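Local coordinates for protein putative D-lactate dehydrogenase (Chlamydomonas reinhardtii, PDB 4ZGS) that probably reduces pyruvate to D-lactate with a nicotinamide cofactor, as the pyruvate reductase of the algal chloroplast and a member of the D-isomer specific 2-hydroxyacid dehydrogenase family, at residues P53-K56 / Y62-E65; G298-V303 / R319-L324. All coordinates share one frame; numbering follows the deposited sequence.

Contact 1: P53-K56 / Y62-E65; sequences PMQK and YFVE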
ATOM      1  N   PRO A  53     -31.750 -14.060   4.236  1.00 51.66           N
ATOM      2  CA  PRO A  53     -32.981 -14.354   3.480  1.00 51.45           C
ATOM      3  C   PRO A  53     -33.297 -15.843   3.345  1.00 56.18           C
ATOM      4  O   PRO A  53     -34.475 -16.225   3.370  1.00 62.29           O
ATOM      5  CB  PRO A  53     -32.698 -13.760   2.099  1.00 50.88           C
ATOM      6  CG  PRO A  53     -31.646 -12.675   2.359  1.00 50.84           C
ATOM      7  CD  PRO A  53     -30.816 -13.185   3.505  1.00 42.46           C
ATOM      8  N   MET A  54     -32.265 -16.675   3.236  1.00 56.86           N
ATOM      9  CA  MET A  54     -32.468 -18.095   2.990  1.00 50.90           C
ATOM     10  C   MET A  54     -33.045 -18.797   4.196  1.00 55.47           C
ATOM     11  O   MET A  54     -33.863 -19.712   4.050  1.00 53.53           O
ATOM     12  CB  MET A  54     -31.167 -18.797   2.591  1.00 41.18           C
ATOM     13  CG  MET A  54     -30.589 -18.336   1.279  1.00 48.50           C
ATOM     14  SD  MET A  54     -30.849 -19.426  -0.120  1.00 87.20           S
ATOM     15  CE  MET A  54     -29.749 -20.779   0.252  1.00110.86           C
ATOM     16  N   GLN A  55     -32.625 -18.372   5.383  1.00 59.57           N
ATOM     17  CA  GLN A  55     -33.041 -19.069   6.587  1.00 64.97           C
ATOM     18  C   GLN A  55     -34.439 -18.612   6.996  1.00 68.42           C
ATOM     19  O   GLN A  55     -35.083 -19.258   7.821  1.00 75.18           O
ATOM     20  CB  GLN A  55     -32.028 -18.839   7.716  1.00 68.21           C
ATOM     21  CG  GLN A  55     -30.569 -18.997   7.245  1.00 72.70           C
ATOM     22  CD  GLN A  55     -29.505 -18.807   8.344  1.00 75.06           C
ATOM     23  OE1 GLN A  55     -28.698 -17.894   8.278  1.00 69.26           O
ATOM     24  NE2 GLN A  55     -29.475 -19.709   9.318  1.00 84.52           N
ATOM     25  N   LYS A  56     -34.925 -17.531   6.386  1.00 65.79           N
ATOM     26  CA  LYS A  56     -36.319 -17.123   6.565  1.00 69.70           C
ATOM     27  C   LYS A  56     -37.290 -17.969   5.737  1.00 69.82           C
ATOM     28  O   LYS A  56     -38.469 -18.065   6.072  1.00 74.18           O
ATOM     29  CB  LYS A  56     -36.515 -15.637   6.252  1.00 72.17           C
ATOM     30  CG  LYS A  56     -35.990 -14.722   7.349  1.00 78.12           C
ATOM     31  CD  LYS A  56     -36.163 -13.247   7.003  1.00 85.83           C
ATOM     32  CE  LYS A  56     -35.576 -12.361   8.103  1.00 93.64           C
ATOM     33  NZ  LYS A  56     -35.573 -10.902   7.797  1.00 94.09           N
ATOM     34  N   TYR A  62     -27.544 -25.309   4.496  1.00 68.10           N
ATOM     35  CA  TYR A  62     -26.141 -25.595   4.787  1.00 63.06           C
ATOM     36  C   TYR A  62     -25.194 -24.642   4.029  1.00 57.12           C
ATOM     37  O   TYR A  62     -25.185 -24.596   2.787  1.00 52.69           O
ATOM     38  CB  TYR A  62     -25.831 -27.039   4.414  1.00 62.77           C
ATOM     39  CG  TYR A  62     -24.477 -27.548   4.878  1.00 68.16           C
ATOM     40  CD1 TYR A  62     -23.612 -26.751   5.620  1.00 67.32           C
ATOM     41  CD2 TYR A  62     -24.049 -28.828   4.525  1.00 69.06           C
ATOM     42  CE1 TYR A  62     -22.378 -27.231   6.015  1.00 67.78           C
ATOM     43  CE2 TYR A  62     -22.841 -29.305   4.901  1.00 69.74           C
ATOM     44  CZ  TYR A  62     -21.999 -28.514   5.651  1.00 71.65           C
ATOM     45  OH  TYR A  62     -20.773 -29.034   6.021  1.00 72.72           O
ATOM     46  N   PHE A  63     -24.416 -23.855   4.763  1.00 54.53           N
ATOM     47  CA  PHE A  63     -23.466 -22.949   4.100  1.00 51.22           C
ATOM     48  C   PHE A  63     -22.017 -23.449   4.209  1.00 52.90           C
ATOM     49  O   PHE A  63     -21.444 -23.475   5.298  1.00 53.33           O
ATOM     50  CB  PHE A  63     -23.604 -21.537   4.679  1.00 52.59           C
ATOM     51  CG  PHE A  63     -24.895 -20.841   4.300  1.00 49.93           C
ATOM     52  CD1 PHE A  63     -25.013 -20.193   3.072  1.00 51.58           C
ATOM     53  CD2 PHE A  63     -26.013 -20.897   5.139  1.00 52.85           C
ATOM     54  CE1 PHE A  63     -26.219 -19.555   2.710  1.00 54.97           C
ATOM     55  CE2 PHE A  63     -27.228 -20.287   4.775  1.00 57.06           C
ATOM     56  CZ  PHE A  63     -27.331 -19.618   3.561  1.00 54.89           C
ATOM     57  N   VAL A  64     -21.453 -23.893   3.080  1.00 51.47           N
ATOM     58  CA  VAL A  64     -20.071 -24.382   3.027  1.00 49.73           C
ATOM     59  C   VAL A  64     -19.118 -23.315   2.468  1.00 50.17           C
ATOM     60  O   VAL A  64     -19.358 -22.756   1.388  1.00 45.20           O
ATOM     61  CB  VAL A  64     -19.948 -25.705   2.206  1.00 58.11           C
ATOM     62  CG1 VAL A  64     -20.947 -26.756   2.698  1.00 48.81           C
ATOM     63  CG2 VAL A  64     -20.100 -25.455   0.713  1.00 60.35           C
ATOM     64  N   GLU A  65     -18.060 -22.998   3.218  1.00 47.79           N
ATOM     65  CA  GLU A  65     -17.160 -21.938   2.776  1.00 48.18           C
ATOM     66  C   GLU A  65     -16.300 -22.290   1.563  1.00 55.07           C
ATOM     67  O   GLU A  65     -16.273 -21.525   0.608  1.00 56.62           O
ATOM     68  CB  GLU A  65     -16.300 -21.448   3.935  1.00 50.15           C
ATOM     69  CG  GLU A  65     -17.140 -21.129   5.166  1.00 58.18           C
ATOM     70  CD  GLU A  65     -16.353 -20.453   6.281  1.00 73.73           C
ATOM     71  OE1 GLU A  65     -15.102 -20.412   6.212  1.00 80.88           O
ATOM     72  OE2 GLU A  65     -16.994 -19.938   7.224  1.00 79.03           O
TER
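Met-54 and Gln-55, neighbours on helix 44-57, both meet the rim of one aromatic ring, that of Phe-63 on strand 60-63, outermost in its sheet within the chain. The ring points its far end at the helix: CB of Met-54 stands 4.0 Å from CZ of Phe-63, close to the ring plane, with CG of Met-54 and CZ of Phe-63 4.2 Å apart. Bends at chi2 (-103°) and chi3 then bring CE of Met-54 back to 4.3 Å from CZ of Phe-63, from one side of that plane, so both base and tip of the side chain approach the ring. An unbranched, pliable methionine suits such a place, where it also touches Cys-39 of the neighbouring strand. Gln-55 adds its CG methylene, which borders the ring edge 4.4 Å from CE2 of Phe-63, while the residue as a whole remains exposed. Phe-63 reaches across with CG anti to its carbonyl carbon (chi1 -70°). The backbones stay well apart, the nearest CA atoms, of Gln-55 and Tyr-62, being 9.7 Å from each other, and the length of a phenylalanine suits that gap. Strand 36-39, helix 44-57 and strand 60-63 form a beta-alpha-beta unit, and this contact lies within it. With carbon meeting carbon throughout, the side-chain contact rests on dispersion and the hydrophobic effect, which impose little directional constraint.

Contact 2: G298-V303 / R319-L324; sequences GGLFFV and RQFRTL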
ATOM      1  N   GLY A 298      -9.966 -17.424 -15.235  1.00 98.49           N
ATOM      2  CA  GLY A 298     -10.118 -18.732 -14.602  1.00 93.18           C
ATOM      3  C   GLY A 298      -9.006 -19.111 -13.661  1.00 80.31           C
ATOM      4  O   GLY A 298      -7.852 -19.234 -14.067  1.00 83.98           O
ATOM      5  N   GLY A 299      -9.363 -19.332 -12.400  1.00 68.19           N
ATOM      6  CA  GLY A 299      -8.389 -19.630 -11.371  1.00 58.42           C
ATOM      7  C   GLY A 299      -7.751 -18.357 -10.837  1.00 65.33           C
ATOM      8  O   GLY A 299      -7.151 -18.364  -9.761  1.00 78.22           O
ATOM      9  N   LEU A 300      -7.896 -17.255 -11.571  1.00 55.45           N
ATOM     10  CA  LEU A 300      -7.311 -15.967 -11.179  1.00 57.46           C
ATOM     11  C   LEU A 300      -8.252 -15.136 -10.289  1.00 60.59           C
ATOM     12  O   LEU A 300      -7.892 -14.760  -9.172  1.00 59.76           O
ATOM     13  CB  LEU A 300      -6.905 -15.162 -12.418  1.00 56.44           C
ATOM     14  CG  LEU A 300      -6.129 -13.854 -12.208  1.00 58.46           C
ATOM     15  CD1 LEU A 300      -4.789 -14.085 -11.516  1.00 46.56           C
ATOM     16  CD2 LEU A 300      -5.955 -13.068 -13.524  1.00 60.32           C
ATOM     17  N   PHE A 301      -9.426 -14.785 -10.798  1.00 62.58           N
ATOM     18  CA  PHE A 301     -10.348 -13.957 -10.013  1.00 62.30           C
ATOM     19  C   PHE A 301     -11.130 -14.690  -8.902  1.00 58.76           C
ATOM     20  O   PHE A 301     -11.273 -15.915  -8.896  1.00 53.76           O
ATOM     21  CB  PHE A 301     -11.325 -13.233 -10.930  1.00 63.44           C
ATOM     22  CG  PHE A 301     -10.775 -11.975 -11.536  1.00 66.88           C
ATOM     23  CD1 PHE A 301      -9.609 -11.993 -12.286  1.00 72.58           C
ATOM     24  CD2 PHE A 301     -11.426 -10.754 -11.346  1.00 72.11           C
ATOM     25  CE1 PHE A 301      -9.105 -10.808 -12.854  1.00 75.89           C
ATOM     26  CE2 PHE A 301     -10.933  -9.572 -11.912  1.00 72.67           C
ATOM     27  CZ  PHE A 301      -9.772  -9.601 -12.665  1.00 71.46           C
ATOM     28  N   PHE A 302     -11.635 -13.897  -7.964  1.00 57.84           N
ATOM     29  CA  PHE A 302     -12.391 -14.387  -6.813  1.00 54.17           C
ATOM     30  C   PHE A 302     -11.559 -15.244  -5.857  1.00 45.32           C
ATOM     31  O   PHE A 302     -12.097 -15.948  -5.007  1.00 51.93           O
ATOM     32  CB  PHE A 302     -13.581 -15.219  -7.276  1.00 54.09           C
ATOM     33  CG  PHE A 302     -14.381 -14.611  -8.392  1.00 53.53           C
ATOM     34  CD1 PHE A 302     -15.188 -13.507  -8.167  1.00 50.86           C
ATOM     35  CD2 PHE A 302     -14.368 -15.187  -9.655  1.00 55.40           C
ATOM     36  CE1 PHE A 302     -15.944 -12.971  -9.189  1.00 61.82           C
ATOM     37  CE2 PHE A 302     -15.132 -14.664 -10.680  1.00 62.12           C
ATOM     38  CZ  PHE A 302     -15.923 -13.553 -10.452  1.00 63.68           C
ATOM     39  N   VAL A 303     -10.250 -15.116  -5.950  1.00 40.14           N
ATOM     40  CA  VAL A 303      -9.344 -15.802  -5.051  1.00 43.83           C
ATOM     41  C   VAL A 303      -8.397 -14.778  -4.439  1.00 49.40           C
ATOM     42  O   VAL A 303      -7.912 -13.880  -5.136  1.00 43.48           O
ATOM     43  CB  VAL A 303      -8.501 -16.864  -5.747  1.00 44.20           C
ATOM     44  CG1 VAL A 303      -7.481 -17.408  -4.758  1.00 43.41           C
ATOM     45  CG2 VAL A 303      -9.364 -17.981  -6.304  1.00 40.00           C
ATOM     46  N   ARG A 319       2.179 -13.409 -15.723  1.00 46.47           N
ATOM     47  CA  ARG A 319       3.207 -12.388 -15.717  1.00 48.69           C
ATOM     48  C   ARG A 319       2.663 -11.135 -16.381  1.00 49.76           C
ATOM     49  O   ARG A 319       2.923 -10.022 -15.929  1.00 49.69           O
ATOM     50  CB  ARG A 319       4.497 -12.852 -16.396  1.00 40.02           C
ATOM     51  CG  ARG A 319       5.592 -11.793 -16.284  1.00 42.99           C
ATOM     52  CD  ARG A 319       6.771 -12.134 -17.187  1.00 43.18           C
ATOM     53  NE  ARG A 319       7.324 -13.440 -16.854  1.00 41.15           N
ATOM     54  CZ  ARG A 319       8.257 -14.044 -17.570  1.00 43.99           C
ATOM     55  NH1 ARG A 319       8.745 -13.443 -18.648  1.00 50.33           N
ATOM     56  NH2 ARG A 319       8.688 -15.242 -17.214  1.00 43.85           N
ATOM     57  N   GLN A 320       1.915 -11.313 -17.461  1.00 53.47           N
ATOM     58  CA  GLN A 320       1.436 -10.141 -18.173  1.00 55.19           C
ATOM     59  C   GLN A 320       0.342  -9.372 -17.413  1.00 49.56           C
ATOM     60  O   GLN A 320       0.378  -8.139 -17.409  1.00 49.82           O
ATOM     61  CB  GLN A 320       1.013 -10.517 -19.593  1.00 59.49           C
ATOM     62  CG  GLN A 320      -0.430 -10.783 -19.852  1.00 66.71           C
ATOM     63  CD  GLN A 320      -0.712 -10.776 -21.345  1.00 70.11           C
ATOM     64  OE1 GLN A 320       0.048 -10.190 -22.120  1.00 69.45           O
ATOM     65  NE2 GLN A 320      -1.765 -11.468 -21.762  1.00 74.62           N
ATOM     66  N   PHE A 321      -0.546 -10.049 -16.689  1.00 44.43           N
ATOM     67  CA  PHE A 321      -1.469  -9.330 -15.802  1.00 43.07           C
ATOM     68  C   PHE A 321      -0.721  -8.540 -14.700  1.00 43.75           C
ATOM     69  O   PHE A 321      -0.979  -7.348 -14.482  1.00 43.87           O
ATOM     70  CB  PHE A 321      -2.463 -10.296 -15.161  1.00 43.87           C
ATOM     71  CG  PHE A 321      -3.509  -9.630 -14.287  1.00 48.38           C
ATOM     72  CD1 PHE A 321      -4.448  -8.744 -14.823  1.00 54.75           C
ATOM     73  CD2 PHE A 321      -3.564  -9.902 -12.924  1.00 51.65           C
ATOM     74  CE1 PHE A 321      -5.438  -8.150 -14.019  1.00 50.74           C
ATOM     75  CE2 PHE A 321      -4.538  -9.291 -12.111  1.00 53.20           C
ATOM     76  CZ  PHE A 321      -5.479  -8.412 -12.670  1.00 49.96           C
ATOM     77  N   ARG A 322       0.214  -9.190 -14.018  1.00 42.97           N
ATOM     78  CA  ARG A 322       0.957  -8.524 -12.933  1.00 43.45           C
ATOM     79  C   ARG A 322       1.746  -7.305 -13.459  1.00 41.03           C
ATOM     80  O   ARG A 322       1.870  -6.260 -12.795  1.00 44.89           O
ATOM     81  CB  ARG A 322       1.894  -9.537 -12.230  1.00 41.38           C
ATOM     82  CG  ARG A 322       1.176 -10.747 -11.549  1.00 35.53           C
ATOM     83  CD  ARG A 322       0.192 -10.245 -10.484  1.00 42.79           C
ATOM     84  NE  ARG A 322       0.880  -9.597  -9.366  1.00 49.19           N
ATOM     85  CZ  ARG A 322       0.280  -8.867  -8.423  1.00 48.30           C
ATOM     86  NH1 ARG A 322      -1.037  -8.651  -8.450  1.00 39.39           N
ATOM     87  NH2 ARG A 322       1.008  -8.323  -7.459  1.00 49.57           N
ATOM     88  N   THR A 323       2.263  -7.447 -14.669  1.00 39.38           N
ATOM     89  CA  THR A 323       2.940  -6.361 -15.338  1.00 47.49           C
ATOM     90  C   THR A 323       1.960  -5.206 -15.595  1.00 51.45           C
ATOM     91  O   THR A 323       2.272  -4.043 -15.336  1.00 46.98           O
ATOM     92  CB  THR A 323       3.572  -6.863 -16.659  1.00 50.77           C
ATOM     93  OG1 THR A 323       4.594  -7.813 -16.347  1.00 54.20           O
ATOM     94  CG2 THR A 323       4.189  -5.723 -17.470  1.00 43.55           C
ATOM     95  N   LEU A 324       0.770  -5.547 -16.093  1.00 54.04           N
ATOM     96  CA  LEU A 324      -0.263  -4.558 -16.407  1.00 50.60           C
ATOM     97  C   LEU A 324      -0.640  -3.686 -15.200  1.00 48.42           C
ATOM     98  O   LEU A 324      -0.855  -2.473 -15.330  1.00 52.64           O
ATOM     99  CB  LEU A 324      -1.496  -5.260 -16.935  1.00 45.87           C
ATOM    100  CG  LEU A 324      -2.564  -4.306 -17.393  1.00 39.30           C
ATOM    101  CD1 LEU A 324      -1.956  -3.333 -18.408  1.00 40.54           C
ATOM    102  CD2 LEU A 324      -3.696  -5.107 -17.987  1.00 40.22           C
TER
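Leu-300 lays a methyl group over one face of the Phe-321 ring, and this is the closer half of the contact. Its CD2 is 4.0 Å from CD2 of Phe-321 and sits above the plane toward the rim, not over the middle. Phe-321 reaches out from helix 319-324 with CG anti to the backbone N (chi1 -177°), which carries the ring across to a loop whose nearest CA, that of Leu-300, is still 10.0 Å away from the CA of Phe-321. A leucine suits the loop side because its branched end can set one methyl against part of a ring face. Tyr-166 of the third subunit packs on Leu-300 and meets the Phe-321 ring at a steep angle, so the hydrophobic cluster extends across a subunit interface.

The second half is looser. Phe-301 CE1 comes no nearer than 4.4 Å to CZ of Phe-321, and the approach is oblique, although both rings are buried. Away from this cluster the loop opens: Gly-298 is exposed and poorly ordered, and Gly-299 turns the loop with a positive phi (82°), a conformation that glycine adopts readily.

On the helix, away from the loop, polar groups take over. The carbonyl oxygen of Arg-319 accepts from Thr-323 twice, from OG1 at 2.8 Å and from the backbone N at 2.9 Å. The two donors approach from opposite faces of the carbonyl plane, and the hydroxyl lies above it. Arg-319 itself forms salt bridges to Asp-279 and Glu-282 of the fourth subunit. Phe-321 also touches Val-332, so the arrangement joins the loop after strand 286-291 to a helix packed against strand 330-332, outermost within the chain in the parallel sheet of the Rossmann-type NAD-binding domain.

Contacts 1 and 2 follow one another along the chain, the first closing before the second opens. Their centres are 30 Å apart and their nearest atoms about 9 Å, so they do not touch. Contact 1 belongs to the five-stranded parallel sheet, contact 2 to the cofactor-binding part with its six-stranded sheet. Both lie away from the annotated sites, yet not equally: the side chain of Phe-301 in contact 2 is about 8 Å from the bound NAD. Near contact 1 a single other subunit, the second, is reached, by Tyr-62 and Glu-65 of segment 62-65; contact 2 faces two further copies of the tetramer, the third and the fourth.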